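Local coordinates for hypothetical protein HP_0496 (Helicobacter pylori, PDB 2PZH) that hydrolyses the thioester bond of acyl-CoAs, favouring long-chain fatty acyl-CoAs and benzoyl-CoA over butyryl- and octanoyl-CoA, and may take part in phospholipid metabolism, at residues Gly65-Ile70 with Tyr89-Ala94; Val48-Ser53 with Gly112-Ser117; Ala56-Pro61 with Lys103-Glu108. One frame throughout, in Å; residues are numbered along the deposited sequence.

Contact 1 of 3, residues Gly65-Ile70 with Tyr89-Ala94; sequences GQVLEI and YCIQNA
V67, L68 and E69 pair antiparallel with Q92, C90 and Y89, the short strand segments running at 132° to each other, and the register slips by one residue between V67 and L68. E69 and Y89 form a regular hydrogen-bonded pair, with E69 N 2.7 Å from Y89 O and the reciprocal Y89 N to E69 O bond also made. At the slip, V67 O faces two amides: I91 N lies 2.9 Å from V67 O, nearly along the C=O axis, whereas the bond from Q92 N to the same oxygen is weak. V67 N closes the pair by donating to Q92 O from above the carbonyl plane. This is a classic beta bulge, set near the open end of the hairpin formed by strands 67-77 and 81-92 in the hot-dog sheet.

The extra residue, I91, brings its side chain over against E69. I91 holds CG1 between its backbone N and carbonyl carbon (chi1 62°), where CG1 lies 3.5 Å from V67 O; I91 CG2 meets E69 CB at 3.7 Å. The two side chains cross at about a right angle, and I91 CD1 approaches E69 OE1, while E69 OE2 makes a salt bridge to R71. V67 and Q92 lie alongside each other, CB against CB at 3.8 Å, with the valine methyls beside the carboxamide.

On the other face L68 CD2 reaches C90 CB at 3.9 Å. The extended chain of Q66 places its carboxamide beside the thiol, Q66 CD to C90 SG 3.7 Å, and Q66 OE1 accepts from S63 N. Just before the strand, G65 has phi 89°, where a CB would jam against the preceding carbonyl oxygen and also run into A94 CB. A94 CB packs 3.8 Å from G65 CA, and L41 of the second subunit also packs on A94.

Contact 2 of 3, residues Val48-Ser53 with Gly112-Ser117; sequences VFVIRS and GFVNRS
F113 touches both V48 and F49, using a different part of its ring for each. V48 N sits over one ring face, offset toward the rim and 3.3 Å from F113 CZ. The CD1-CE1 edge of the same ring points at the face of F49, with F113 CD1 over the centre of that ring. The result is a T-shaped pair, centroids 4.8 Å apart and planes at 77°; phenylalanine suits both places, one ring offering its hydrogen-bearing edge and the other its pi face. A chi1 of -159° sets F113 CG anti to its backbone N, and the ring beyond it lies against the V48 backbone.

On the opposite sheet face three valines, V48, V50 and V114, pack together beside G112. V50 CG1 and V114 CG2 meet at 3.4 Å, tighter than usual for two methyl carbons, and V48 CG1 lies 4.0 Å from V114 CG2. At G112 a CB would collide with R52 NE, which passes 4.1 Å from G112 CA. R52 bends at chi2 (-61°), and its end meets V114 tip to tip, NH2 to CG1 at 3.8 Å, while V50 CG2 lies over one face of the guanidinium.

These side chains are set by an antiparallel ladder of strands 47-58 and 102-114 in the hot-dog sheet. V48 and V114 exchange two hydrogen bonds, as do V50 and G112, whose V50 N to G112 O bond is 2.8 Å; F49 and F113 form the non-hydrogen-bonded pair between them. Farther along, R52 and S53 both face K110 in a classic beta bulge. S53 then pairs with a strand of the third subunit, continuing the sheet across the interface, and R116 forms salt bridges to E43 and to E15 of that third subunit.

Contact 3 of 3, residues Ala56-Pro61 with Lys103-Glu108; sequences ADFFTP and KVFASE
D57 and A106 exchange two backbone hydrogen bonds, D57 N to A106 O at 2.9 Å and A106 N back to D57 O, and F59 N extends the ladder by donating to V104 O from above its carbonyl plane. V104 O also receives a water that bridges to F59 O. K103 O is likewise shared, between T60 N at 3.3 Å and a second water, which donates to K103 O and is also hydrogen-bonded to T60 OG1, so each of these carbonyls is held by two partners where the strand 47-58 runs out.

K103 folds over the F59 ring. The bend at chi3 (54°) brings CE over the ring centre, 3.6 Å from the centroid in a CH-pi contact, and NZ follows at 4.2 Å from the same centroid in a cation-pi interaction. A long, flexible lysine can thus offer both an aliphatic stem and a charge to one face of the F59 ring. On the face that carries A56, F58 and F105, F105 turns its edge to the face of F58, rings at 69°, while A56 CB packs 3.6 Å from F105 CZ; the small alanine leaves room for that ring. F105 also meets Y23 of helix 22-36, the helix wrapped by the hot-dog sheet. V104 and F105 both face I88, a classic beta bulge, and A56 and D57 pair with a strand of the third subunit.

The phenylalanines thus serve in two ways: F58 and F105 pack toward helix 22-36, while exposed F59 lies under a lysine whose charge probably polarises its ring.

From the N terminus, strand 47-58 supplies the first half of contact 2 and then, a few residues on, the first half of contact 3. The chain next enters strand 67-77 and turns back along strand 81-92, so contact 1 closes the hairpin between them. Strand 102-114 then returns beside strand 47-58, closing contact 3 first and contact 2 last. The loops nest without crossing: the loop of contact 1 lies within that of contact 3, and that within the loop of contact 2. Contacts 1 and 3 touch where Y89 and C90 meet K103 and V104, while contact 2 sits at the far end of the sheet; contacts 2 and 3 both border the third subunit.

Contact 1 of 3, residues Gly65-Ile70 with Tyr89-Ala94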
ATOM      1  N   GLY A  65     -10.068  13.258  -2.128  1.00 12.15           N
ATOM      2  CA  GLY A  65     -11.262  13.801  -1.482  1.00 12.13           C
ATOM      3  C   GLY A  65     -12.575  13.340  -2.078  1.00 11.55           C
ATOM      4  O   GLY A  65     -13.632  13.546  -1.505  1.00 11.39           O
ATOM      5  N   GLN A  66     -12.516  12.733  -3.247  1.00 10.93           N
ATOM      6  CA  GLN A  66     -13.727  12.205  -3.865  1.00 11.24           C
ATOM      7  C   GLN A  66     -14.266  11.003  -3.092  1.00 11.45           C
ATOM      8  O   GLN A  66     -13.530  10.324  -2.381  1.00 10.69           O
ATOM      9  CB  GLN A  66     -13.432  11.840  -5.320  1.00 11.39           C
ATOM     10  CG  GLN A  66     -13.154  13.075  -6.175  1.00 13.36           C
ATOM     11  CD  GLN A  66     -12.935  12.753  -7.635  1.00 14.45           C
ATOM     12  OE1 GLN A  66     -12.532  11.641  -7.994  1.00 15.91           O
ATOM     13  NE2 GLN A  66     -13.215  13.720  -8.486  1.00 15.68           N
ATOM     14  N   VAL A  67     -15.569  10.766  -3.210  1.00 10.82           N
ATOM     15  CA  VAL A  67     -16.185   9.558  -2.667  1.00 10.94           C
ATOM     16  C   VAL A  67     -16.586   8.680  -3.833  1.00 11.23           C
ATOM     17  O   VAL A  67     -17.245   9.133  -4.781  1.00 12.54           O
ATOM     18  CB  VAL A  67     -17.384   9.887  -1.750  1.00 10.70           C
ATOM     19  CG1 VAL A  67     -18.049   8.596  -1.208  1.00 11.87           C
ATOM     20  CG2 VAL A  67     -16.886  10.794  -0.570  1.00 11.92           C
ATOM     21  N   LEU A  68     -16.141   7.435  -3.785  1.00 10.75           N
ATOM     22  CA  LEU A  68     -16.349   6.505  -4.877  1.00 10.67           C
ATOM     23  C   LEU A  68     -17.352   5.472  -4.424  1.00 11.08           C
ATOM     24  O   LEU A  68     -17.359   5.064  -3.278  1.00 11.56           O
ATOM     25  CB  LEU A  68     -15.035   5.803  -5.253  1.00 11.31           C
ATOM     26  CG  LEU A  68     -13.833   6.712  -5.555  1.00 10.66           C
ATOM     27  CD1 LEU A  68     -12.630   5.919  -6.044  1.00 12.97           C
ATOM     28  CD2 LEU A  68     -14.230   7.800  -6.572  1.00 10.93           C
ATOM     29  N   GLU A  69     -18.219   5.060  -5.331  1.00 11.80           N
ATOM     30  CA  GLU A  69     -19.196   4.048  -4.996  1.00 12.76           C
ATOM     31  C   GLU A  69     -18.840   2.791  -5.763  1.00 12.61           C
ATOM     32  O   GLU A  69     -18.686   2.827  -6.983  1.00 11.45           O
ATOM     33  CB  GLU A  69     -20.587   4.536  -5.403  1.00 14.10           C
ATOM     34  CG  GLU A  69     -21.675   3.556  -5.109  1.00 16.90           C
ATOM     35  CD  GLU A  69     -23.031   4.184  -5.289  1.00 18.22           C
ATOM     36  OE1 GLU A  69     -23.552   4.700  -4.286  1.00 19.89           O
ATOM     37  OE2 GLU A  69     -23.546   4.194  -6.432  1.00 18.65           O
ATOM     38  N   ILE A  70     -18.719   1.677  -5.051  1.00 12.36           N
ATOM     39  CA  ILE A  70     -18.410   0.418  -5.688  1.00 13.13           C
ATOM     40  C   ILE A  70     -19.695  -0.395  -5.829  1.00 14.23           C
ATOM     41  O   ILE A  70     -20.341  -0.745  -4.839  1.00 13.77           O
ATOM     42  CB  ILE A  70     -17.334  -0.388  -4.910  1.00 15.61           C
ATOM     43  CG1 ILE A  70     -16.063   0.445  -4.764  1.00 16.70           C
ATOM     44  CG2 ILE A  70     -16.952  -1.595  -5.684  1.00 15.77           C
ATOM     45  CD1 ILE A  70     -16.128   1.457  -3.687  1.00 18.64           C
ATOM     46  N   TYR A  89     -17.932   4.231  -9.498  1.00 12.60           N
ATOM     47  CA  TYR A  89     -18.351   5.554  -9.916  1.00 13.71           C
ATOM     48  C   TYR A  89     -17.958   6.586  -8.882  1.00 13.29           C
ATOM     49  O   TYR A  89     -18.110   6.348  -7.669  1.00 13.59           O
ATOM     50  CB  TYR A  89     -19.869   5.608 -10.065  1.00 17.44           C
ATOM     51  CG  TYR A  89     -20.383   5.088 -11.388  1.00 18.39           C
ATOM     52  CD1 TYR A  89     -20.409   3.729 -11.678  1.00 19.37           C
ATOM     53  CD2 TYR A  89     -20.859   5.976 -12.346  1.00 18.98           C
ATOM     54  CE1 TYR A  89     -20.905   3.274 -12.924  1.00 19.98           C
ATOM     55  CE2 TYR A  89     -21.345   5.544 -13.552  1.00 20.11           C
ATOM     56  CZ  TYR A  89     -21.374   4.207 -13.845  1.00 19.17           C
ATOM     57  OH  TYR A  89     -21.885   3.859 -15.098  1.00 20.66           O
ATOM     58  N   CYS A  90     -17.513   7.750  -9.339  1.00 11.93           N
ATOM     59  CA  CYS A  90     -17.346   8.866  -8.423  1.00 13.42           C
ATOM     60  C   CYS A  90     -18.708   9.461  -8.204  1.00 13.16           C
ATOM     61  O   CYS A  90     -19.368   9.841  -9.182  1.00 13.48           O
ATOM     62  CB  CYS A  90     -16.441   9.960  -8.994  1.00 12.75           C
ATOM     63  SG  CYS A  90     -16.322  11.359  -7.882  1.00 14.41           S
ATOM     64  N   ILE A  91     -19.129   9.558  -6.942  1.00 12.53           N
ATOM     65  CA  ILE A  91     -20.458  10.112  -6.621  1.00 12.14           C
ATOM     66  C   ILE A  91     -20.436  11.425  -5.853  1.00 13.28           C
ATOM     67  O   ILE A  91     -21.480  12.079  -5.731  1.00 13.87           O
ATOM     68  CB  ILE A  91     -21.339   9.092  -5.834  1.00 11.14           C
ATOM     69  CG1 ILE A  91     -20.683   8.743  -4.492  1.00 11.26           C
ATOM     70  CG2 ILE A  91     -21.614   7.849  -6.686  1.00 12.06           C
ATOM     71  CD1 ILE A  91     -21.553   7.848  -3.571  1.00 12.11           C
ATOM     72  N   GLN A  92     -19.280  11.799  -5.312  1.00 12.99           N
ATOM     73  CA  GLN A  92     -19.136  13.070  -4.603  1.00 14.82           C
ATOM     74  C   GLN A  92     -17.737  13.612  -4.812  1.00 16.13           C
ATOM     75  O   GLN A  92     -16.794  12.835  -4.984  1.00 14.46           O
ATOM     76  CB  GLN A  92     -19.320  12.889  -3.095  1.00 16.95           C
ATOM     77  CG  GLN A  92     -20.620  12.315  -2.660  1.00 19.76           C
ATOM     78  CD  GLN A  92     -20.685  12.177  -1.146  1.00 21.73           C
ATOM     79  OE1 GLN A  92     -20.135  13.017  -0.403  1.00 21.82           O
ATOM     80  NE2 GLN A  92     -21.345  11.112  -0.679  1.00 21.62           N
ATOM     81  N   ASN A  93     -17.598  14.932  -4.790  1.00 16.14           N
ATOM     82  CA  ASN A  93     -16.258  15.534  -4.745  1.00 17.20           C
ATOM     83  C   ASN A  93     -16.005  16.061  -3.331  1.00 17.35           C
ATOM     84  O   ASN A  93     -16.920  16.046  -2.502  1.00 17.52           O
ATOM     85  CB  ASN A  93     -16.098  16.594  -5.829  1.00 18.40           C
ATOM     86  CG  ASN A  93     -17.241  17.614  -5.826  1.00 18.04           C
ATOM     87  OD1 ASN A  93     -17.486  18.255  -4.817  1.00 16.80           O
ATOM     88  ND2 ASN A  93     -17.939  17.744  -6.958  1.00 18.84           N
ATOM     89  N   ALA A  94     -14.780  16.508  -3.027  1.00 17.17           N
ATOM     90  CA  ALA A  94     -14.500  16.964  -1.664  1.00 18.15           C
ATOM     91  C   ALA A  94     -15.288  18.212  -1.295  1.00 18.71           C
ATOM     92  O   ALA A  94     -15.586  18.421  -0.121  1.00 19.72           O
ATOM     93  CB  ALA A  94     -13.007  17.201  -1.441  1.00 19.53           C
TER

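Contact 2 of 3, residues Val48-Ser53 with Gly112-Ser117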
ATOM      1  N   VAL A  48     -10.698 -21.340   0.922  1.00 27.07           N
ATOM      2  CA  VAL A  48     -10.489 -19.914   0.729  1.00 25.65           C
ATOM      3  C   VAL A  48     -10.760 -19.564  -0.746  1.00 24.41           C
ATOM      4  O   VAL A  48     -10.636 -20.418  -1.631  1.00 23.55           O
ATOM      5  CB  VAL A  48      -9.059 -19.517   1.194  1.00 26.58           C
ATOM      6  CG1 VAL A  48      -8.046 -19.662   0.053  1.00 25.93           C
ATOM      7  CG2 VAL A  48      -9.042 -18.128   1.797  1.00 26.99           C
ATOM      8  N   PHE A  49     -11.173 -18.322  -1.014  1.00 22.62           N
ATOM      9  CA  PHE A  49     -11.389 -17.895  -2.397  1.00 21.80           C
ATOM     10  C   PHE A  49     -10.069 -17.510  -3.003  1.00 21.15           C
ATOM     11  O   PHE A  49      -9.230 -16.921  -2.336  1.00 21.45           O
ATOM     12  CB  PHE A  49     -12.327 -16.689  -2.473  1.00 22.97           C
ATOM     13  CG  PHE A  49     -13.766 -17.039  -2.281  1.00 22.61           C
ATOM     14  CD1 PHE A  49     -14.501 -17.572  -3.326  1.00 22.71           C
ATOM     15  CD2 PHE A  49     -14.383 -16.848  -1.050  1.00 23.22           C
ATOM     16  CE1 PHE A  49     -15.834 -17.908  -3.155  1.00 22.86           C
ATOM     17  CE2 PHE A  49     -15.725 -17.188  -0.871  1.00 23.15           C
ATOM     18  CZ  PHE A  49     -16.443 -17.712  -1.925  1.00 22.95           C
ATOM     19  N   VAL A  50      -9.871 -17.846  -4.264  1.00 19.61           N
ATOM     20  CA  VAL A  50      -8.641 -17.433  -4.919  1.00 20.00           C
ATOM     21  C   VAL A  50      -8.954 -16.814  -6.255  1.00 18.89           C
ATOM     22  O   VAL A  50      -9.718 -17.359  -7.055  1.00 18.83           O
ATOM     23  CB  VAL A  50      -7.609 -18.574  -5.065  1.00 20.69           C
ATOM     24  CG1 VAL A  50      -7.152 -19.037  -3.688  1.00 21.76           C
ATOM     25  CG2 VAL A  50      -8.170 -19.726  -5.880  1.00 20.12           C
ATOM     26  N   ILE A  51      -8.367 -15.647  -6.474  1.00 18.78           N
ATOM     27  CA  ILE A  51      -8.562 -14.919  -7.705  1.00 18.07           C
ATOM     28  C   ILE A  51      -7.856 -15.659  -8.828  1.00 17.47           C
ATOM     29  O   ILE A  51      -6.699 -16.073  -8.686  1.00 17.24           O
ATOM     30  CB  ILE A  51      -8.108 -13.441  -7.533  1.00 19.05           C
ATOM     31  CG1 ILE A  51      -8.384 -12.611  -8.785  1.00 19.92           C
ATOM     32  CG2 ILE A  51      -6.651 -13.356  -7.070  1.00 19.59           C
ATOM     33  CD1 ILE A  51      -8.622 -11.130  -8.440  1.00 21.88           C
ATOM     34  N   ARG A  52      -8.592 -15.880  -9.912  1.00 16.58           N
ATOM     35  CA  ARG A  52      -8.084 -16.558 -11.095  1.00 17.25           C
ATOM     36  C   ARG A  52      -7.671 -15.554 -12.151  1.00 15.91           C
ATOM     37  O   ARG A  52      -6.635 -15.690 -12.780  1.00 16.08           O
ATOM     38  CB  ARG A  52      -9.163 -17.454 -11.720  1.00 19.00           C
ATOM     39  CG  ARG A  52      -9.670 -18.582 -10.852  1.00 21.52           C
ATOM     40  CD  ARG A  52      -8.541 -19.515 -10.492  1.00 23.62           C
ATOM     41  NE  ARG A  52      -9.048 -20.776  -9.972  1.00 24.76           N
ATOM     42  CZ  ARG A  52      -8.311 -21.657  -9.308  1.00 24.96           C
ATOM     43  NH1 ARG A  52      -7.029 -21.410  -9.073  1.00 24.13           N
ATOM     44  NH2 ARG A  52      -8.867 -22.778  -8.867  1.00 25.45           N
ATOM     45  N   SER A  53      -8.507 -14.550 -12.376  1.00 15.40           N
ATOM     46  CA  SER A  53      -8.250 -13.627 -13.463  1.00 14.91           C
ATOM     47  C   SER A  53      -8.996 -12.322 -13.276  1.00 13.87           C
ATOM     48  O   SER A  53     -10.027 -12.260 -12.612  1.00 13.46           O
ATOM     49  CB  SER A  53      -8.638 -14.249 -14.803  1.00 15.04           C
ATOM     50  OG  SER A  53     -10.056 -14.439 -14.882  1.00 17.77           O
ATOM     51  N   GLY A 112     -12.001 -18.841  -7.845  1.00 19.11           N
ATOM     52  CA  GLY A 112     -12.264 -20.244  -7.544  1.00 21.14           C
ATOM     53  C   GLY A 112     -12.275 -20.406  -6.036  1.00 21.78           C
ATOM     54  O   GLY A 112     -11.941 -19.477  -5.311  1.00 22.28           O
ATOM     55  N   PHE A 113     -12.674 -21.577  -5.553  1.00 22.91           N
ATOM     56  CA  PHE A 113     -12.551 -21.882  -4.131  1.00 23.84           C
ATOM     57  C   PHE A 113     -11.619 -23.082  -4.011  1.00 24.69           C
ATOM     58  O   PHE A 113     -11.700 -24.021  -4.799  1.00 23.91           O
ATOM     59  CB  PHE A 113     -13.918 -22.169  -3.504  1.00 24.91           C
ATOM     60  CG  PHE A 113     -13.950 -21.997  -2.009  1.00 24.68           C
ATOM     61  CD1 PHE A 113     -14.038 -20.729  -1.446  1.00 25.01           C
ATOM     62  CD2 PHE A 113     -13.909 -23.099  -1.165  1.00 25.08           C
ATOM     63  CE1 PHE A 113     -14.076 -20.553  -0.059  1.00 24.89           C
ATOM     64  CE2 PHE A 113     -13.945 -22.936   0.222  1.00 25.33           C
ATOM     65  CZ  PHE A 113     -14.029 -21.657   0.778  1.00 25.37           C
ATOM     66  N   VAL A 114     -10.700 -23.028  -3.056  1.00 25.45           N
ATOM     67  CA  VAL A 114      -9.655 -24.047  -2.974  1.00 27.37           C
ATOM     68  C   VAL A 114      -9.367 -24.437  -1.530  1.00 28.45           C
ATOM     69  O   VAL A 114      -9.624 -23.662  -0.613  1.00 27.97           O
ATOM     70  CB  VAL A 114      -8.339 -23.551  -3.641  1.00 27.62           C
ATOM     71  CG1 VAL A 114      -8.526 -23.393  -5.157  1.00 27.76           C
ATOM     72  CG2 VAL A 114      -7.885 -22.249  -3.016  1.00 27.91           C
ATOM     73  N   ASN A 115      -8.857 -25.652  -1.332  1.00 30.94           N
ATOM     74  CA  ASN A 115      -8.300 -26.032  -0.035  1.00 33.12           C
ATOM     75  C   ASN A 115      -7.016 -25.246   0.208  1.00 34.23           C
ATOM     76  O   ASN A 115      -6.268 -24.976  -0.730  1.00 34.57           O
ATOM     77  CB  ASN A 115      -8.012 -27.535   0.014  1.00 34.38           C
ATOM     78  CG  ASN A 115      -7.348 -27.961   1.314  1.00 35.39           C
ATOM     79  OD1 ASN A 115      -6.145 -27.755   1.510  1.00 35.70           O
ATOM     80  ND2 ASN A 115      -8.132 -28.563   2.209  1.00 35.62           N
ATOM     81  N   ARG A 116      -6.754 -24.885   1.460  1.00 36.20           N
ATOM     82  CA  ARG A 116      -5.576 -24.067   1.775  1.00 38.25           C
ATOM     83  C   ARG A 116      -4.245 -24.769   1.468  1.00 39.35           C
ATOM     84  O   ARG A 116      -3.405 -24.235   0.740  1.00 40.05           O
ATOM     85  CB  ARG A 116      -5.602 -23.612   3.236  1.00 38.99           C
ATOM     86  CG  ARG A 116      -6.552 -22.467   3.525  1.00 39.38           C
ATOM     87  CD  ARG A 116      -6.362 -21.962   4.943  1.00 39.89           C
ATOM     88  NE  ARG A 116      -7.377 -20.983   5.318  1.00 40.27           N
ATOM     89  CZ  ARG A 116      -8.601 -21.300   5.728  1.00 40.48           C
ATOM     90  NH1 ARG A 116      -9.456 -20.342   6.051  1.00 40.36           N
ATOM     91  NH2 ARG A 116      -8.969 -22.573   5.813  1.00 40.68           N
ATOM     92  N   SER A 117      -4.048 -25.954   2.039  1.00 40.08           N
ATOM     93  CA  SER A 117      -2.827 -26.715   1.795  1.00 40.58           C
ATOM     94  C   SER A 117      -2.697 -27.066   0.319  1.00 40.60           C
ATOM     95  O   SER A 117      -1.842 -26.524  -0.394  1.00 40.77           O
ATOM     96  CB  SER A 117      -2.813 -27.992   2.636  1.00 41.49           C
ATOM     97  OG  SER A 117      -2.563 -27.699   4.001  1.00 42.31           O
TER

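Contact 3 of 3, residues Ala56-Pro61 with Lys103-Glu108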
ATOM      1  N   ALA A  56      -9.903  -5.534 -16.468  1.00 15.85           N
ATOM      2  CA  ALA A  56     -10.197  -4.197 -15.934  1.00 15.29           C
ATOM      3  C   ALA A  56     -10.026  -3.100 -16.986  1.00 15.72           C
ATOM      4  O   ALA A  56      -9.088  -3.112 -17.791  1.00 15.49           O
ATOM      5  CB  ALA A  56      -9.352  -3.910 -14.705  1.00 14.32           C
ATOM      6  N   ASP A  57     -10.967  -2.159 -16.978  1.00 16.03           N
ATOM      7  CA  ASP A  57     -10.922  -1.001 -17.841  1.00 15.80           C
ATOM      8  C   ASP A  57     -10.899   0.242 -16.975  1.00 14.89           C
ATOM      9  O   ASP A  57     -11.562   0.290 -15.950  1.00 12.83           O
ATOM     10  CB  ASP A  57     -12.163  -0.971 -18.739  1.00 18.30           C
ATOM     11  CG  ASP A  57     -12.164  -2.091 -19.748  1.00 20.45           C
ATOM     12  OD1 ASP A  57     -11.178  -2.203 -20.501  1.00 21.25           O
ATOM     13  OD2 ASP A  57     -13.148  -2.866 -19.778  1.00 23.49           O
ATOM     14  N   PHE A  58     -10.111   1.231 -17.390  1.00 14.91           N
ATOM     15  CA  PHE A  58      -9.960   2.486 -16.665  1.00 14.96           C
ATOM     16  C   PHE A  58     -10.657   3.596 -17.427  1.00 15.92           C
ATOM     17  O   PHE A  58     -10.537   3.684 -18.644  1.00 15.60           O
ATOM     18  CB  PHE A  58      -8.478   2.795 -16.489  1.00 14.60           C
ATOM     19  CG  PHE A  58      -7.775   1.772 -15.653  1.00 14.70           C
ATOM     20  CD1 PHE A  58      -7.341   0.584 -16.222  1.00 14.09           C
ATOM     21  CD2 PHE A  58      -7.609   1.960 -14.280  1.00 15.35           C
ATOM     22  CE1 PHE A  58      -6.708  -0.392 -15.447  1.00 14.33           C
ATOM     23  CE2 PHE A  58      -6.974   0.989 -13.508  1.00 15.25           C
ATOM     24  CZ  PHE A  58      -6.537  -0.192 -14.095  1.00 14.92           C
ATOM     25  N   PHE A  59     -11.427   4.404 -16.707  1.00 14.80           N
ATOM     26  CA  PHE A  59     -12.173   5.495 -17.319  1.00 15.20           C
ATOM     27  C   PHE A  59     -11.693   6.812 -16.711  1.00 14.68           C
ATOM     28  O   PHE A  59     -10.481   7.024 -16.596  1.00 15.80           O
ATOM     29  CB  PHE A  59     -13.670   5.246 -17.149  1.00 14.46           C
ATOM     30  CG  PHE A  59     -14.124   3.972 -17.793  1.00 15.39           C
ATOM     31  CD1 PHE A  59     -14.413   3.950 -19.152  1.00 16.62           C
ATOM     32  CD2 PHE A  59     -14.239   2.800 -17.059  1.00 14.57           C
ATOM     33  CE1 PHE A  59     -14.824   2.771 -19.771  1.00 15.96           C
ATOM     34  CE2 PHE A  59     -14.665   1.608 -17.669  1.00 15.64           C
ATOM     35  CZ  PHE A  59     -14.940   1.599 -19.029  1.00 14.65           C
ATOM     36  N   THR A  60     -12.598   7.685 -16.285  1.00 14.00           N
ATOM     37  CA  THR A  60     -12.141   8.937 -15.698  1.00 13.85           C
ATOM     38  C   THR A  60     -11.430   8.710 -14.361  1.00 13.62           C
ATOM     39  O   THR A  60     -12.016   8.176 -13.434  1.00 15.38           O
ATOM     40  CB  THR A  60     -13.293   9.949 -15.506  1.00 13.66           C
ATOM     41  OG1 THR A  60     -13.857  10.267 -16.782  1.00 13.34           O
ATOM     42  CG2 THR A  60     -12.768  11.247 -14.848  1.00 13.35           C
ATOM     43  N   PRO A  61     -10.167   9.128 -14.259  1.00 14.17           N
ATOM     44  CA  PRO A  61      -9.431   8.926 -13.005  1.00 12.73           C
ATOM     45  C   PRO A  61     -10.027   9.667 -11.825  1.00 13.40           C
ATOM     46  O   PRO A  61     -10.484  10.805 -11.966  1.00 14.42           O
ATOM     47  CB  PRO A  61      -8.038   9.507 -13.303  1.00 13.90           C
ATOM     48  CG  PRO A  61      -8.197  10.355 -14.519  1.00 15.52           C
ATOM     49  CD  PRO A  61      -9.347   9.784 -15.294  1.00 14.22           C
ATOM     50  N   LYS A 103     -18.223   7.231 -14.247  1.00 14.96           N
ATOM     51  CA  LYS A 103     -17.520   5.961 -14.140  1.00 14.19           C
ATOM     52  C   LYS A 103     -16.020   6.181 -14.097  1.00 13.04           C
ATOM     53  O   LYS A 103     -15.480   6.983 -14.855  1.00 13.39           O
ATOM     54  CB  LYS A 103     -17.857   5.047 -15.313  1.00 14.92           C
ATOM     55  CG  LYS A 103     -17.404   3.618 -15.104  1.00 16.15           C
ATOM     56  CD  LYS A 103     -18.133   2.661 -16.032  1.00 17.60           C
ATOM     57  CE  LYS A 103     -18.027   3.080 -17.479  1.00 18.51           C
ATOM     58  NZ  LYS A 103     -18.617   1.996 -18.357  1.00 19.38           N
ATOM     59  N   VAL A 104     -15.365   5.440 -13.211  1.00 12.10           N
ATOM     60  CA  VAL A 104     -13.930   5.548 -12.985  1.00 11.96           C
ATOM     61  C   VAL A 104     -13.186   4.265 -13.399  1.00 12.43           C
ATOM     62  O   VAL A 104     -12.046   4.314 -13.851  1.00 11.28           O
ATOM     63  CB  VAL A 104     -13.684   5.888 -11.500  1.00 12.21           C
ATOM     64  CG1 VAL A 104     -12.209   5.731 -11.108  1.00 13.57           C
ATOM     65  CG2 VAL A 104     -14.166   7.310 -11.202  1.00 11.54           C
ATOM     66  N   PHE A 105     -13.843   3.117 -13.245  1.00 10.62           N
ATOM     67  CA  PHE A 105     -13.185   1.825 -13.340  1.00 11.48           C
ATOM     68  C   PHE A 105     -14.251   0.758 -13.450  1.00 12.37           C
ATOM     69  O   PHE A 105     -15.318   0.888 -12.843  1.00 11.72           O
ATOM     70  CB  PHE A 105     -12.382   1.616 -12.047  1.00 10.76           C
ATOM     71  CG  PHE A 105     -11.666   0.285 -11.943  1.00 10.58           C
ATOM     72  CD1 PHE A 105     -10.403   0.124 -12.499  1.00 11.11           C
ATOM     73  CD2 PHE A 105     -12.244  -0.793 -11.266  1.00 10.03           C
ATOM     74  CE1 PHE A 105      -9.723  -1.099 -12.408  1.00 10.23           C
ATOM     75  CE2 PHE A 105     -11.566  -2.007 -11.132  1.00 11.36           C
ATOM     76  CZ  PHE A 105     -10.296  -2.164 -11.720  1.00 11.14           C
ATOM     77  N   ALA A 106     -13.974  -0.276 -14.234  1.00 12.68           N
ATOM     78  CA  ALA A 106     -14.813  -1.467 -14.210  1.00 13.78           C
ATOM     79  C   ALA A 106     -13.925  -2.695 -14.206  1.00 15.52           C
ATOM     80  O   ALA A 106     -12.817  -2.673 -14.761  1.00 14.30           O
ATOM     81  CB  ALA A 106     -15.755  -1.499 -15.400  1.00 13.61           C
ATOM     82  N   SER A 107     -14.391  -3.768 -13.583  1.00 15.48           N
ATOM     83  CA  SER A 107     -13.655  -5.027 -13.667  1.00 17.16           C
ATOM     84  C   SER A 107     -14.586  -6.220 -13.760  1.00 17.48           C
ATOM     85  O   SER A 107     -15.750  -6.160 -13.365  1.00 18.69           O
ATOM     86  CB  SER A 107     -12.700  -5.202 -12.493  1.00 17.47           C
ATOM     87  OG  SER A 107     -13.380  -5.192 -11.250  1.00 19.56           O
ATOM     88  N   GLU A 108     -14.062  -7.300 -14.308  1.00 16.36           N
ATOM     89  CA  GLU A 108     -14.716  -8.576 -14.250  1.00 16.85           C
ATOM     90  C   GLU A 108     -13.674  -9.478 -13.661  1.00 15.57           C
ATOM     91  O   GLU A 108     -12.567  -9.563 -14.187  1.00 15.26           O
ATOM     92  CB  GLU A 108     -15.082  -9.062 -15.651  1.00 19.39           C
ATOM     93  CG  GLU A 108     -15.735 -10.426 -15.650  1.00 21.54           C
ATOM     94  CD  GLU A 108     -16.153 -10.885 -17.044  1.00 23.54           C
ATOM     95  OE1 GLU A 108     -16.738 -10.074 -17.796  1.00 24.92           O
ATOM     96  OE2 GLU A 108     -15.921 -12.071 -17.366  1.00 25.19           O
TER
HETATM   97  O   HOH W   1      -9.623   5.546 -13.905  1.00 16.46           O
HETATM   98  O   HOH W   2     -16.151   8.313 -17.073  1.00 25.58           O